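Local coordinates for protein TsrE (Streptomyces laurentii, PDB 7CWW) that probably acts as a cyclase in the biosynthesis of a thiopeptide antibiotic and is related to the C-terminal domain of lantibiotic dehydratases, at residues G37-H49 / E110-L124. Sequence-based numbering, arbitrary orientation.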
loop_
_atom_site.group_PDB
_atom_site.type_symbol
_atom_site.label_atom_id
_atom_site.label_comp_id
_atom_site.label_asym_id
_atom_site.label_seq_id
_atom_site.Cartn_x
_atom_site.Cartn_y
_atom_site.Cartn_z
ATOM N N GLY A 37 -19.404 -24.281 -1.294
ATOM C CA GLY A 37 -19.289 -24.555 0.123
ATOM C C GLY A 37 -18.160 -25.492 0.476
ATOM O O GLY A 37 -18.042 -25.898 1.639
ATOM N N GLU A 38 -17.335 -25.855 -0.503
ATOM C CA GLU A 38 -16.148 -26.658 -0.248
ATOM C C GLU A 38 -15.075 -25.838 0.460
ATOM O O GLU A 38 -14.284 -26.382 1.239
ATOM C CB GLU A 38 -15.642 -27.209 -1.582
ATOM C CG GLU A 38 -14.451 -28.134 -1.512
ATOM C CD GLU A 38 -13.911 -28.465 -2.891
ATOM O OE1 GLU A 38 -13.728 -27.528 -3.702
ATOM O OE2 GLU A 38 -13.679 -29.661 -3.165
ATOM N N THR A 39 -15.052 -24.533 0.215
ATOM C CA THR A 39 -14.124 -23.597 0.834
ATOM C C THR A 39 -14.941 -22.459 1.431
ATOM O O THR A 39 -15.946 -22.046 0.848
ATOM C CB THR A 39 -13.107 -23.077 -0.202
ATOM O OG1 THR A 39 -12.277 -24.163 -0.637
ATOM C CG2 THR A 39 -12.227 -21.960 0.366
ATOM N N ASP A 40 -14.527 -21.971 2.604
ATOM C CA ASP A 40 -15.273 -20.893 3.254
ATOM C C ASP A 40 -15.010 -19.555 2.578
ATOM O O ASP A 40 -15.948 -18.836 2.221
ATOM C CB ASP A 40 -14.908 -20.816 4.735
ATOM C CG ASP A 40 -15.416 -22.011 5.523
ATOM O OD1 ASP A 40 -16.622 -22.328 5.431
ATOM O OD2 ASP A 40 -14.605 -22.637 6.230
ATOM N N SER A 41 -13.739 -19.200 2.409
ATOM C CA SER A 41 -13.348 -17.943 1.784
ATOM C C SER A 41 -11.893 -18.101 1.371
ATOM O O SER A 41 -11.221 -19.049 1.780
ATOM C CB SER A 41 -13.530 -16.756 2.743
ATOM O OG SER A 41 -12.744 -16.940 3.914
ATOM N N TRP A 42 -11.398 -17.156 0.570
ATOM C CA TRP A 42 -9.986 -17.186 0.211
ATOM C C TRP A 42 -9.482 -15.772 -0.034
ATOM O O TRP A 42 -10.259 -14.847 -0.271
ATOM C CB TRP A 42 -9.742 -18.069 -1.027
ATOM C CG TRP A 42 -10.252 -17.491 -2.326
ATOM C CD1 TRP A 42 -11.548 -17.488 -2.786
ATOM C CD2 TRP A 42 -9.463 -16.864 -3.344
ATOM N NE1 TRP A 42 -11.610 -16.883 -4.026
ATOM C CE2 TRP A 42 -10.342 -16.496 -4.392
ATOM C CE3 TRP A 42 -8.096 -16.573 -3.466
ATOM C CZ2 TRP A 42 -9.894 -15.846 -5.551
ATOM C CZ3 TRP A 42 -7.646 -15.936 -4.617
ATOM C CH2 TRP A 42 -8.547 -15.580 -5.648
ATOM N N PHE A 43 -8.159 -15.614 0.038
ATOM C CA PHE A 43 -7.505 -14.411 -0.457
ATOM C C PHE A 43 -6.145 -14.800 -1.002
ATOM O O PHE A 43 -5.723 -15.959 -0.913
ATOM C CB PHE A 43 -7.398 -13.300 0.613
ATOM C CG PHE A 43 -6.465 -13.610 1.789
ATOM C CD1 PHE A 43 -6.966 -14.174 2.962
ATOM C CD2 PHE A 43 -5.120 -13.269 1.744
ATOM C CE1 PHE A 43 -6.140 -14.425 4.056
ATOM C CE2 PHE A 43 -4.276 -13.526 2.832
ATOM C CZ PHE A 43 -4.794 -14.097 3.994
ATOM N N TYR A 44 -5.475 -13.834 -1.628
ATOM C CA TYR A 44 -4.134 -14.079 -2.147
ATOM C C TYR A 44 -3.219 -12.944 -1.724
ATOM O O TYR A 44 -3.672 -11.827 -1.457
ATOM C CB TYR A 44 -4.102 -14.227 -3.693
ATOM C CG TYR A 44 -4.150 -12.902 -4.441
ATOM C CD1 TYR A 44 -2.980 -12.212 -4.765
ATOM C CD2 TYR A 44 -5.374 -12.347 -4.836
ATOM C CE1 TYR A 44 -3.027 -10.978 -5.444
ATOM C CE2 TYR A 44 -5.429 -11.123 -5.536
ATOM C CZ TYR A 44 -4.257 -10.451 -5.833
ATOM O OH TYR A 44 -4.294 -9.248 -6.510
ATOM N N LEU A 45 -1.928 -13.257 -1.631
ATOM C CA LEU A 45 -0.879 -12.260 -1.491
ATOM C C LEU A 45 0.176 -12.558 -2.540
ATOM O O LEU A 45 0.260 -13.672 -3.061
ATOM C CB LEU A 45 -0.223 -12.260 -0.084
ATOM C CG LEU A 45 -1.124 -11.930 1.114
ATOM C CD1 LEU A 45 -0.362 -12.077 2.451
ATOM C CD2 LEU A 45 -1.762 -10.514 0.982
ATOM N N ARG A 46 0.978 -11.554 -2.857
ATOM C CA ARG A 46 2.135 -11.760 -3.716
ATOM C C ARG A 46 3.348 -11.248 -2.965
ATOM O O ARG A 46 3.357 -10.104 -2.499
ATOM C CB ARG A 46 1.964 -11.065 -5.058
ATOM C CG ARG A 46 0.802 -11.678 -5.852
ATOM C CD ARG A 46 0.338 -10.768 -6.950
ATOM N NE ARG A 46 1.143 -10.918 -8.156
ATOM C CZ ARG A 46 1.031 -10.126 -9.217
ATOM N NH1 ARG A 46 1.796 -10.317 -10.285
ATOM N NH2 ARG A 46 0.144 -9.151 -9.210
ATOM N N GLU A 47 4.334 -12.122 -2.782
ATOM C CA GLU A 47 5.466 -11.812 -1.925
ATOM C C GLU A 47 6.726 -12.316 -2.619
ATOM O O GLU A 47 6.677 -12.800 -3.755
ATOM C CB GLU A 47 5.269 -12.426 -0.531
ATOM C CG GLU A 47 3.925 -12.129 0.116
ATOM C CD GLU A 47 3.841 -12.674 1.533
ATOM O OE1 GLU A 47 4.487 -12.084 2.432
ATOM O OE2 GLU A 47 3.142 -13.690 1.740
ATOM N N ASN A 48 7.856 -12.249 -1.920
ATOM C CA ASN A 48 9.135 -12.611 -2.520
ATOM C C ASN A 48 10.052 -13.129 -1.426
ATOM O O ASN A 48 10.116 -12.541 -0.346
ATOM C CB ASN A 48 9.758 -11.397 -3.222
ATOM C CG ASN A 48 10.988 -11.746 -4.041
ATOM O OD1 ASN A 48 11.591 -12.808 -3.875
ATOM N ND2 ASN A 48 11.370 -10.835 -4.931
ATOM N N HIS A 49 10.762 -14.222 -1.712
ATOM C CA HIS A 49 11.804 -14.727 -0.822
ATOM C C HIS A 49 13.061 -14.985 -1.639
ATOM O O HIS A 49 13.039 -15.795 -2.576
ATOM C CB HIS A 49 11.364 -16.009 -0.100
ATOM C CG HIS A 49 12.328 -16.460 0.961
ATOM N ND1 HIS A 49 12.439 -15.827 2.180
ATOM C CD2 HIS A 49 13.230 -17.473 0.980
ATOM C CE1 HIS A 49 13.366 -16.428 2.907
ATOM N NE2 HIS A 49 13.860 -17.432 2.204
ATOM N N GLU A 110 -6.957 -10.042 7.381
ATOM C CA GLU A 110 -7.382 -11.131 6.509
ATOM C C GLU A 110 -8.799 -10.900 6.007
ATOM O O GLU A 110 -9.118 -11.233 4.856
ATOM C CB GLU A 110 -7.257 -12.467 7.244
ATOM C CG GLU A 110 -5.800 -12.837 7.547
ATOM C CD GLU A 110 -5.647 -14.278 8.007
ATOM O OE1 GLU A 110 -6.653 -14.877 8.435
ATOM O OE2 GLU A 110 -4.519 -14.814 7.939
ATOM N N ASN A 111 -9.655 -10.318 6.854
ATOM C CA ASN A 111 -10.981 -9.898 6.411
ATOM C C ASN A 111 -10.875 -8.898 5.274
ATOM O O ASN A 111 -11.591 -9.001 4.270
ATOM C CB ASN A 111 -11.764 -9.271 7.569
ATOM C CG ASN A 111 -12.436 -10.300 8.456
ATOM O OD1 ASN A 111 -12.609 -11.453 8.073
ATOM N ND2 ASN A 111 -12.838 -9.876 9.642
ATOM N N PHE A 112 -10.012 -7.893 5.438
ATOM C CA PHE A 112 -9.875 -6.863 4.411
ATOM C C PHE A 112 -9.393 -7.467 3.093
ATOM O O PHE A 112 -9.932 -7.168 2.020
ATOM C CB PHE A 112 -8.912 -5.772 4.887
ATOM C CG PHE A 112 -8.841 -4.596 3.955
ATOM C CD1 PHE A 112 -9.889 -3.674 3.904
ATOM C CD2 PHE A 112 -7.756 -4.440 3.096
ATOM C CE1 PHE A 112 -9.849 -2.607 3.027
ATOM C CE2 PHE A 112 -7.697 -3.359 2.206
ATOM C CZ PHE A 112 -8.745 -2.445 2.173
ATOM N N TRP A 113 -8.364 -8.315 3.158
ATOM C CA TRP A 113 -7.825 -8.939 1.952
ATOM C C TRP A 113 -8.873 -9.807 1.258
ATOM O O TRP A 113 -8.990 -9.784 0.029
ATOM C CB TRP A 113 -6.589 -9.772 2.312
ATOM C CG TRP A 113 -5.364 -8.929 2.635
ATOM C CD1 TRP A 113 -5.070 -7.684 2.143
ATOM C CD2 TRP A 113 -4.298 -9.263 3.537
ATOM N NE1 TRP A 113 -3.879 -7.235 2.673
ATOM C CE2 TRP A 113 -3.385 -8.188 3.527
ATOM C CE3 TRP A 113 -4.020 -10.378 4.333
ATOM C CZ2 TRP A 113 -2.215 -8.194 4.291
ATOM C CZ3 TRP A 113 -2.869 -10.379 5.099
ATOM C CH2 TRP A 113 -1.970 -9.298 5.065
ATOM N N THR A 114 -9.635 -10.588 2.033
ATOM C CA THR A 114 -10.698 -11.411 1.458
ATOM C C THR A 114 -11.729 -10.537 0.753
ATOM O O THR A 114 -12.112 -10.797 -0.393
ATOM C CB THR A 114 -11.366 -12.241 2.566
ATOM O OG1 THR A 114 -10.384 -13.061 3.209
ATOM C CG2 THR A 114 -12.497 -13.132 2.021
ATOM N N GLU A 115 -12.179 -9.475 1.422
ATOM C CA GLU A 115 -13.247 -8.673 0.842
ATOM C C GLU A 115 -12.781 -7.841 -0.341
ATOM O O GLU A 115 -13.614 -7.456 -1.166
ATOM C CB GLU A 115 -13.856 -7.774 1.917
ATOM C CG GLU A 115 -14.536 -8.578 3.011
ATOM C CD GLU A 115 -15.410 -7.725 3.905
ATOM O OE1 GLU A 115 -15.035 -6.558 4.181
ATOM O OE2 GLU A 115 -16.462 -8.232 4.340
ATOM N N THR A 116 -11.485 -7.536 -0.441
ATOM C CA THR A 116 -10.973 -6.775 -1.575
ATOM C C THR A 116 -10.341 -7.655 -2.642
ATOM O O THR A 116 -9.792 -7.125 -3.610
ATOM C CB THR A 116 -9.952 -5.725 -1.113
ATOM O OG1 THR A 116 -8.884 -6.368 -0.407
ATOM C CG2 THR A 116 -10.612 -4.703 -0.201
ATOM N N THR A 117 -10.395 -8.980 -2.489
ATOM C CA THR A 117 -9.917 -9.869 -3.550
ATOM C C THR A 117 -10.699 -9.705 -4.856
ATOM O O THR A 117 -10.060 -9.621 -5.920
ATOM C CB THR A 117 -9.947 -11.319 -3.051
ATOM O OG1 THR A 117 -8.961 -11.494 -2.013
ATOM C CG2 THR A 117 -9.662 -12.297 -4.204
ATOM N N PRO A 118 -12.039 -9.647 -4.869
ATOM C CA PRO A 118 -12.721 -9.353 -6.150
ATOM C C PRO A 118 -12.253 -8.062 -6.802
ATOM O O PRO A 118 -12.079 -8.023 -8.028
ATOM C CB PRO A 118 -14.209 -9.280 -5.755
ATOM C CG PRO A 118 -14.323 -10.222 -4.588
ATOM C CD PRO A 118 -12.999 -10.080 -3.829
ATOM N N LEU A 119 -12.051 -6.999 -6.017
ATOM C CA LEU A 119 -11.569 -5.739 -6.578
ATOM C C LEU A 119 -10.186 -5.906 -7.181
ATOM O O LEU A 119 -9.915 -5.437 -8.296
ATOM C CB LEU A 119 -11.534 -4.650 -5.499
ATOM C CG LEU A 119 -10.782 -3.375 -5.898
ATOM C CD1 LEU A 119 -11.527 -2.614 -7.002
ATOM C CD2 LEU A 119 -10.569 -2.468 -4.674
ATOM N N ALA A 120 -9.287 -6.558 -6.444
ATOM C CA ALA A 120 -7.933 -6.755 -6.949
ATOM C C ALA A 120 -7.961 -7.521 -8.266
ATOM O O ALA A 120 -7.297 -7.135 -9.235
ATOM C CB ALA A 120 -7.083 -7.472 -5.896
ATOM N N LEU A 121 -8.774 -8.584 -8.336
ATOM C CA LEU A 121 -8.849 -9.370 -9.567
ATOM C C LEU A 121 -9.451 -8.556 -10.702
ATOM O O LEU A 121 -8.963 -8.605 -11.839
ATOM C CB LEU A 121 -9.678 -10.634 -9.345
ATOM C CG LEU A 121 -9.145 -11.592 -8.273
ATOM C CD1 LEU A 121 -10.196 -12.647 -7.944
ATOM C CD2 LEU A 121 -7.889 -12.238 -8.815
ATOM N N ASP A 122 -10.526 -7.821 -10.415
ATOM C CA ASP A 122 -11.151 -6.989 -11.439
ATOM C C ASP A 122 -10.171 -5.953 -11.964
ATOM O O ASP A 122 -10.159 -5.645 -13.162
ATOM C CB ASP A 122 -12.385 -6.294 -10.866
ATOM C CG ASP A 122 -13.561 -7.233 -10.701
ATOM O OD1 ASP A 122 -13.480 -8.387 -11.187
ATOM O OD2 ASP A 122 -14.556 -6.816 -10.066
ATOM N N THR A 123 -9.352 -5.398 -11.067
ATOM C CA THR A 123 -8.347 -4.413 -11.454
ATOM C C THR A 123 -7.315 -5.027 -12.392
ATOM O O THR A 123 -7.010 -4.462 -13.450
ATOM C CB THR A 123 -7.679 -3.845 -10.193
ATOM O OG1 THR A 123 -8.669 -3.229 -9.353
ATOM C CG2 THR A 123 -6.607 -2.837 -10.547
ATOM N N LEU A 124 -6.776 -6.194 -12.018
ATOM C CA LEU A 124 -5.855 -6.917 -12.894
ATOM C C LEU A 124 -6.500 -7.242 -14.241
ATOM O O LEU A 124 -5.887 -7.045 -15.297
ATOM C CB LEU A 124 -5.377 -8.198 -12.208
ATOM C CG LEU A 124 -4.588 -7.920 -10.921
ATOM C CD1 LEU A 124 -4.222 -9.221 -10.232
ATOM C CD2 LEU A 124 -3.339 -7.081 -11.227
HETATM O O HOH W 1 -10.268 -15.837 3.519
HETATM O O HOH W 2 -12.220 -13.659 -1.741
#
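Phe-43 has its CG between the backbone N and the carbonyl carbon (chi1 67°), which lays the ring against Trp-113. The indole of Trp-113 starts with CG beside its backbone N, and Phe-43 and Leu-45 both meet the same side of it. The Phe-43 ring and the six-membered ring of Trp-113 meet obliquely, planes 40° apart. Their closest atoms are Phe-43 CE2 and Trp-113 CE3, 3.5 Å apart. Leu-45 sets its CD2 methyl over the face of the indole, 3.8 Å from the centroid of the six-membered ring of Trp-113, a CH-pi contact. At the far rim of the Phe-43 ring, CE1 and CZ rest on the aliphatic part of Glu-110.

Thr-117 uses both branches. Thr-117 OG1 donates to Trp-113 O (2.7 Å) and also bonds to Arg-326, so a hydroxyl buried beside Phe-43 CB is satisfied. Thr-117 CG2 sits over one face of the Trp-42 indole, 4.0 Å from the centroid of its six-membered ring. Trp-42 and Tyr-44 leave the strand away from the helix, yet their ring ends come back to it. Tyr-44 OH packs on Ala-120 CB at 3.4 Å and on Leu-124 CD1. Trp-42 NE1 hydrogen-bonds Asp-31 OD1.

Water carries the polar links between the segments. One water joins Ser-41 OG to Thr-114 OG1, and donates to the latter. A second donates to Trp-42 O (2.7 Å) and Thr-114 O.

Strand 39-49 is an outermost strand of a three-stranded antiparallel sheet and pairs with strand 52-61. The axes of segments 41-49 and 110-124 approach to 7.0 Å and cross at 82°; helix 106-127 thereby joins this small sheet to the helical part of the chain. Helix 224-245 packs against Phe-112 and Leu-119, while Arg-326 of helix 308-326 reaches both segments.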